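Local coordinates for protein thioesterase (Pseudomonas aeruginosa, PDB 2O6T) that probably hydrolyses fatty acyl-CoA thioesters, as a putative thioesterase of the hot-dog fold related to 4-hydroxybenzoyl-CoA thioesterase, at residues Gln82-Gly87 and Leu102-Glu107; Thr48-Arg53 and Asp139-Leu144. All coordinates share one frame; numbering follows the deposited sequence.

Contact 1 of 2, residues Gln82-Gly87 and Leu102-Glu107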
loop_
_atom_site.group_PDB
_atom_site.type_symbol
_atom_site.label_atom_id
_atom_site.label_comp_id
_atom_site.label_asym_id
_atom_site.label_seq_id
_atom_site.Cartn_x
_atom_site.Cartn_y
_atom_site.Cartn_z
ATOM N N GLN A 82 13.781 9.252 -5.869
ATOM C CA GLN A 82 13.873 9.876 -7.203
ATOM C C GLN A 82 12.590 10.595 -7.533
ATOM O O GLN A 82 11.524 10.221 -7.034
ATOM C CB GLN A 82 14.206 8.844 -8.288
ATOM C CG GLN A 82 15.667 8.395 -8.307
ATOM C CD GLN A 82 16.000 7.344 -9.417
ATOM O OE1 GLN A 82 15.453 6.227 -9.464
ATOM N NE2 GLN A 82 16.928 7.705 -10.281
ATOM N N ARG A 83 12.688 11.643 -8.339
ATOM C CA ARG A 83 11.505 12.389 -8.779
ATOM C C ARG A 83 10.994 11.924 -10.134
ATOM O O ARG A 83 11.766 11.876 -11.125
ATOM C CB ARG A 83 11.825 13.851 -8.843
ATOM C CG ARG A 83 11.785 14.476 -7.460
ATOM C CD ARG A 83 12.652 15.742 -7.399
ATOM N NE ARG A 83 12.062 16.889 -8.126
ATOM C CZ ARG A 83 11.051 17.647 -7.680
ATOM N NH1 ARG A 83 10.456 17.391 -6.516
ATOM N NH2 ARG A 83 10.632 18.681 -8.405
ATOM N N ILE A 84 9.705 11.592 -10.176
ATOM C CA ILE A 84 9.107 11.007 -11.340
ATOM C C ILE A 84 7.890 11.782 -11.806
ATOM O O ILE A 84 7.342 12.597 -11.051
ATOM C CB ILE A 84 8.660 9.549 -11.105
ATOM C CG1 ILE A 84 7.445 9.510 -10.208
ATOM C CG2 ILE A 84 9.796 8.677 -10.592
ATOM C CD1 ILE A 84 7.065 8.147 -9.885
ATOM N N GLU A 85 7.447 11.448 -13.031
ATOM C CA GLU A 85 6.428 12.195 -13.750
ATOM C C GLU A 85 5.620 11.280 -14.669
ATOM O O GLU A 85 6.192 10.522 -15.450
ATOM C CB GLU A 85 7.150 13.194 -14.614
ATOM C CG GLU A 85 6.333 14.341 -15.034
ATOM C CD GLU A 85 7.144 15.334 -15.846
ATOM O OE1 GLU A 85 8.162 14.896 -16.442
ATOM O OE2 GLU A 85 6.751 16.529 -15.874
ATOM N N MET A 86 4.303 11.357 -14.610
ATOM C CA MET A 86 3.516 10.480 -15.438
ATOM C C MET A 86 3.095 11.194 -16.661
ATOM O O MET A 86 2.587 12.302 -16.556
ATOM C CB MET A 86 2.262 10.015 -14.732
ATOM C CG MET A 86 2.531 9.294 -13.404
ATOM S SD MET A 86 3.597 7.857 -13.684
ATOM C CE MET A 86 2.540 6.961 -14.863
ATOM N N GLY A 87 3.292 10.541 -17.816
ATOM C CA GLY A 87 2.710 10.957 -19.078
ATOM C C GLY A 87 1.373 10.288 -19.279
ATOM O O GLY A 87 1.210 9.094 -19.034
ATOM N N LEU A 102 -0.349 5.469 -20.525
ATOM C CA LEU A 102 0.515 6.175 -19.588
ATOM C C LEU A 102 1.960 5.729 -19.700
ATOM O O LEU A 102 2.242 4.644 -20.176
ATOM C CB LEU A 102 0.018 6.000 -18.158
ATOM C CG LEU A 102 -1.417 6.510 -17.946
ATOM C CD1 LEU A 102 -2.472 5.376 -17.881
ATOM C CD2 LEU A 102 -1.447 7.350 -16.684
ATOM N N ALA A 103 2.871 6.587 -19.266
ATOM C CA ALA A 103 4.270 6.251 -19.169
ATOM C C ALA A 103 4.889 7.041 -17.987
ATOM O O ALA A 103 4.526 8.194 -17.753
ATOM C CB ALA A 103 4.968 6.576 -20.455
ATOM N N LEU A 104 5.805 6.404 -17.256
ATOM C CA LEU A 104 6.506 7.029 -16.173
ATOM C C LEU A 104 7.880 7.486 -16.662
ATOM O O LEU A 104 8.614 6.729 -17.347
ATOM C CB LEU A 104 6.670 6.040 -15.055
ATOM C CG LEU A 104 7.298 6.656 -13.775
ATOM C CD1 LEU A 104 6.719 6.075 -12.499
ATOM C CD2 LEU A 104 8.813 6.553 -13.759
ATOM N N PHE A 105 8.231 8.721 -16.307
ATOM C CA PHE A 105 9.533 9.302 -16.634
ATOM C C PHE A 105 10.260 9.754 -15.357
ATOM O O PHE A 105 9.614 10.083 -14.347
ATOM C CB PHE A 105 9.309 10.487 -17.561
ATOM C CG PHE A 105 8.650 10.120 -18.838
ATOM C CD1 PHE A 105 7.264 10.075 -18.930
ATOM C CD2 PHE A 105 9.407 9.781 -19.945
ATOM C CE1 PHE A 105 6.625 9.727 -20.163
ATOM C CE2 PHE A 105 8.785 9.410 -21.168
ATOM C CZ PHE A 105 7.391 9.380 -21.271
ATOM N N LEU A 106 11.583 9.749 -15.365
ATOM C CA LEU A 106 12.329 10.507 -14.389
ATOM C C LEU A 106 12.111 11.927 -14.798
ATOM O O LEU A 106 12.334 12.260 -15.941
ATOM C CB LEU A 106 13.791 10.176 -14.502
ATOM C CG LEU A 106 14.284 9.030 -13.642
ATOM C CD1 LEU A 106 15.665 8.599 -14.050
ATOM C CD2 LEU A 106 14.362 9.565 -12.232
ATOM N N GLU A 107 11.641 12.779 -13.907
ATOM C CA GLU A 107 11.284 14.147 -14.305
ATOM C C GLU A 107 12.453 14.880 -15.011
ATOM O O GLU A 107 12.223 15.759 -15.898
ATOM C CB GLU A 107 10.739 14.926 -13.111
ATOM C CG GLU A 107 11.147 16.392 -13.008
ATOM C CD GLU A 107 10.722 17.000 -11.650
ATOM O OE1 GLU A 107 9.497 16.872 -11.295
ATOM O OE2 GLU A 107 11.629 17.568 -10.951
#

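Contact 2 of 2, residues Thr48-Arg53 and Asp139-Leu144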
loop_
_atom_site.group_PDB
_atom_site.type_symbol
_atom_site.label_atom_id
_atom_site.label_comp_id
_atom_site.label_asym_id
_atom_site.label_seq_id
_atom_site.Cartn_x
_atom_site.Cartn_y
_atom_site.Cartn_z
ATOM N N THR A 48 -6.645 12.145 -11.232
ATOM C CA THR A 48 -6.339 13.533 -10.883
ATOM C C THR A 48 -6.814 14.389 -12.032
ATOM O O THR A 48 -7.527 15.381 -11.863
ATOM C CB THR A 48 -4.807 13.740 -10.601
ATOM O OG1 THR A 48 -4.421 13.034 -9.399
ATOM C CG2 THR A 48 -4.489 15.184 -10.380
ATOM N N TYR A 49 -6.454 13.972 -13.230
ATOM C CA TYR A 49 -6.944 14.588 -14.420
ATOM C C TYR A 49 -8.494 14.653 -14.493
ATOM O O TYR A 49 -9.058 15.733 -14.695
ATOM C CB TYR A 49 -6.343 13.913 -15.650
ATOM C CG TYR A 49 -6.749 14.676 -16.911
ATOM C CD1 TYR A 49 -6.101 15.863 -17.283
ATOM C CD2 TYR A 49 -7.840 14.257 -17.670
ATOM C CE1 TYR A 49 -6.517 16.576 -18.369
ATOM C CE2 TYR A 49 -8.239 14.967 -18.806
ATOM C CZ TYR A 49 -7.582 16.116 -19.140
ATOM O OH TYR A 49 -8.019 16.800 -20.244
ATOM N N LEU A 50 -9.183 13.525 -14.319
ATOM C CA LEU A 50 -10.644 13.514 -14.324
ATOM C C LEU A 50 -11.282 14.477 -13.303
ATOM O O LEU A 50 -12.363 15.021 -13.553
ATOM C CB LEU A 50 -11.162 12.089 -14.120
ATOM C CG LEU A 50 -10.844 11.163 -15.320
ATOM C CD1 LEU A 50 -11.464 9.727 -15.211
ATOM C CD2 LEU A 50 -11.194 11.836 -16.663
ATOM N N ILE A 51 -10.636 14.726 -12.167
ATOM C CA ILE A 51 -11.259 15.563 -11.163
ATOM C C ILE A 51 -11.013 17.052 -11.466
ATOM O O ILE A 51 -11.921 17.884 -11.353
ATOM C CB ILE A 51 -10.760 15.171 -9.741
ATOM C CG1 ILE A 51 -11.141 13.713 -9.435
ATOM C CG2 ILE A 51 -11.254 16.179 -8.631
ATOM C CD1 ILE A 51 -10.412 13.104 -8.217
ATOM N N GLU A 52 -9.777 17.399 -11.820
ATOM C CA GLU A 52 -9.445 18.829 -12.064
ATOM C C GLU A 52 -9.896 19.330 -13.462
ATOM O O GLU A 52 -10.211 20.483 -13.608
ATOM C CB GLU A 52 -7.956 19.109 -11.866
ATOM C CG GLU A 52 -7.338 18.426 -10.659
ATOM C CD GLU A 52 -5.817 18.707 -10.527
ATOM O OE1 GLU A 52 -5.068 18.536 -11.531
ATOM O OE2 GLU A 52 -5.375 19.073 -9.419
ATOM N N ARG A 53 -9.950 18.451 -14.462
ATOM C CA ARG A 53 -10.351 18.871 -15.795
ATOM C C ARG A 53 -11.712 18.293 -16.265
ATOM O O ARG A 53 -12.333 18.844 -17.150
ATOM C CB ARG A 53 -9.214 18.619 -16.825
ATOM C CG ARG A 53 -7.905 19.391 -16.526
ATOM C CD ARG A 53 -7.723 20.750 -17.301
ATOM N NE ARG A 53 -6.715 20.640 -18.387
ATOM C CZ ARG A 53 -6.922 20.122 -19.623
ATOM N NH1 ARG A 53 -8.119 19.639 -20.005
ATOM N NH2 ARG A 53 -5.913 20.075 -20.499
ATOM N N ASP A 139 -15.550 15.768 -22.595
ATOM C CA ASP A 139 -14.799 16.949 -23.066
ATOM C C ASP A 139 -13.345 16.954 -22.574
ATOM O O ASP A 139 -12.452 17.245 -23.369
ATOM C CB ASP A 139 -15.515 18.285 -22.777
ATOM C CG ASP A 139 -16.854 18.410 -23.517
ATOM O OD1 ASP A 139 -16.978 17.935 -24.671
ATOM O OD2 ASP A 139 -17.803 18.993 -22.957
ATOM N N ALA A 140 -13.111 16.572 -21.313
ATOM C CA ALA A 140 -11.747 16.452 -20.786
ATOM C C ALA A 140 -10.963 15.268 -21.404
ATOM O O ALA A 140 -9.759 15.361 -21.674
ATOM C CB ALA A 140 -11.756 16.372 -19.248
ATOM N N LEU A 141 -11.647 14.145 -21.614
ATOM C CA LEU A 141 -11.017 12.996 -22.291
ATOM C C LEU A 141 -10.662 13.365 -23.720
ATOM O O LEU A 141 -9.652 12.906 -24.231
ATOM C CB LEU A 141 -11.933 11.769 -22.278
ATOM C CG LEU A 141 -12.107 11.268 -20.843
ATOM C CD1 LEU A 141 -13.132 10.109 -20.793
ATOM C CD2 LEU A 141 -10.773 10.876 -20.182
ATOM N N ALA A 142 -11.490 14.200 -24.358
ATOM C CA ALA A 142 -11.323 14.481 -25.802
ATOM C C ALA A 142 -10.069 15.328 -25.997
ATOM O O ALA A 142 -9.377 15.205 -27.014
ATOM C CB ALA A 142 -12.542 15.165 -26.396
ATOM N N ALA A 143 -9.754 16.143 -25.001
ATOM C CA ALA A 143 -8.574 16.982 -25.078
ATOM C C ALA A 143 -7.258 16.175 -24.972
ATOM O O ALA A 143 -6.172 16.724 -25.276
ATOM C CB ALA A 143 -8.634 18.105 -24.039
ATOM N N LEU A 144 -7.356 14.893 -24.572
ATOM C CA LEU A 144 -6.187 14.011 -24.533
ATOM C C LEU A 144 -6.077 13.057 -25.729
ATOM O O LEU A 144 -5.107 12.304 -25.840
ATOM C CB LEU A 144 -6.118 13.218 -23.238
ATOM C CG LEU A 144 -5.995 13.979 -21.913
ATOM C CD1 LEU A 144 -6.045 13.002 -20.759
ATOM C CD2 LEU A 144 -4.736 14.916 -21.817
#

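Contact 1 of 2, residues Gln82-Gly87 and Leu102-Glu107
R83 and E107 close the open end of an antiparallel strand pair in which E85 faces F105 and G87 faces A103 as hydrogen-bonded pairs. From CB the R83 chain runs out beside E107, the two side chains pointing the same way. R83 CD comes within 4.1 Å of E107 OE2, NE lies 2.9 Å, CZ 3.3 Å and NH2 3.0 Å from that same oxygen. The grip is side-on with two nitrogens on one atom, through two bent bonds; the guanidinium and carboxylate planes stand 80° apart, and R83 NH2 uses the syn lone pair of E107 OE2, whereas NE sits above the carboxylate plane. The bend at chi3 (72°) turns the guanidinium toward the carboxylate. In the backbone, E107 N donates to R83 O at 2.9 Å, with an N-H...O angle of 166°. I84 CD1 meets L104 CD1 at 3.4 Å, and M86 SD lies 3.8 Å from L104 CD1. I84, M86 and L104 all rest on F41 of helix 35-52. On the other face E85 is salt-bridged to R11 and F105 packs on F17, while strands 16-20 and 114-124 flank the hairpin and continue the sheet.

Contact 2 of 2, residues Thr48-Arg53 and Asp139-Leu144
The Y49 ring is sandwiched: R53 CB lies over one face and L144 CD1 over the opposite one, both offset toward the rim. The L144 methyl makes a CH-pi contact, with CD1 3.8 Å from the centroid of the Y49 ring and 22° off its normal. The R53 guanidinium, its chain folded back at chi2 and chi3, has Y49 CE1 above its centre. At the ring edge, Y49 OH donates to A140 O at 2.7 Å, approaching 28° out of the carbonyl plane. With CG anti to the backbone N (chi1 -174°), the ring reaches from helix 35-52 to A140 of helix 135-142, where the bond ties its hydroxyl. A140 CB lies 3.3 Å from R53 O and 3.8 Å from Y49 CE2. The L50 and L141 side chains cross at an angle, their CD2 methyls 3.7 Å apart; Y100 of strand 97-106 touches both leucines. H16 adds an edge-to-face ring contact to Y49, and L88 touches both Y49 and L144. The C-terminal end of helix 35-52, the central helix of the hot-dog fold, is joined to the C-terminal helix 135-142 over strands 84-93 and 97-106, with L144 bonded through the backbone to V90.

In the fold
Contact 1 and contact 2 lie toward different ends of the same sheet and helix: their centres are 19 Å apart and their nearest atoms about 8 Å, without touching. Two elements connect them. Helix 35-52, which packs on contact 1, supplies segment 48-53 further along. Strand 84-93 passes through contact 1 and further on gives L88 and V90 to L144 in contact 2. In sequence, both segments of contact 1 fall between those of contact 2. Neither contact includes an identified catalytic residue or ligand; both concern the hot-dog scaffold. F80 of the second subunit packs on T48 and I51, placing helix 35-52 near a subunit interface.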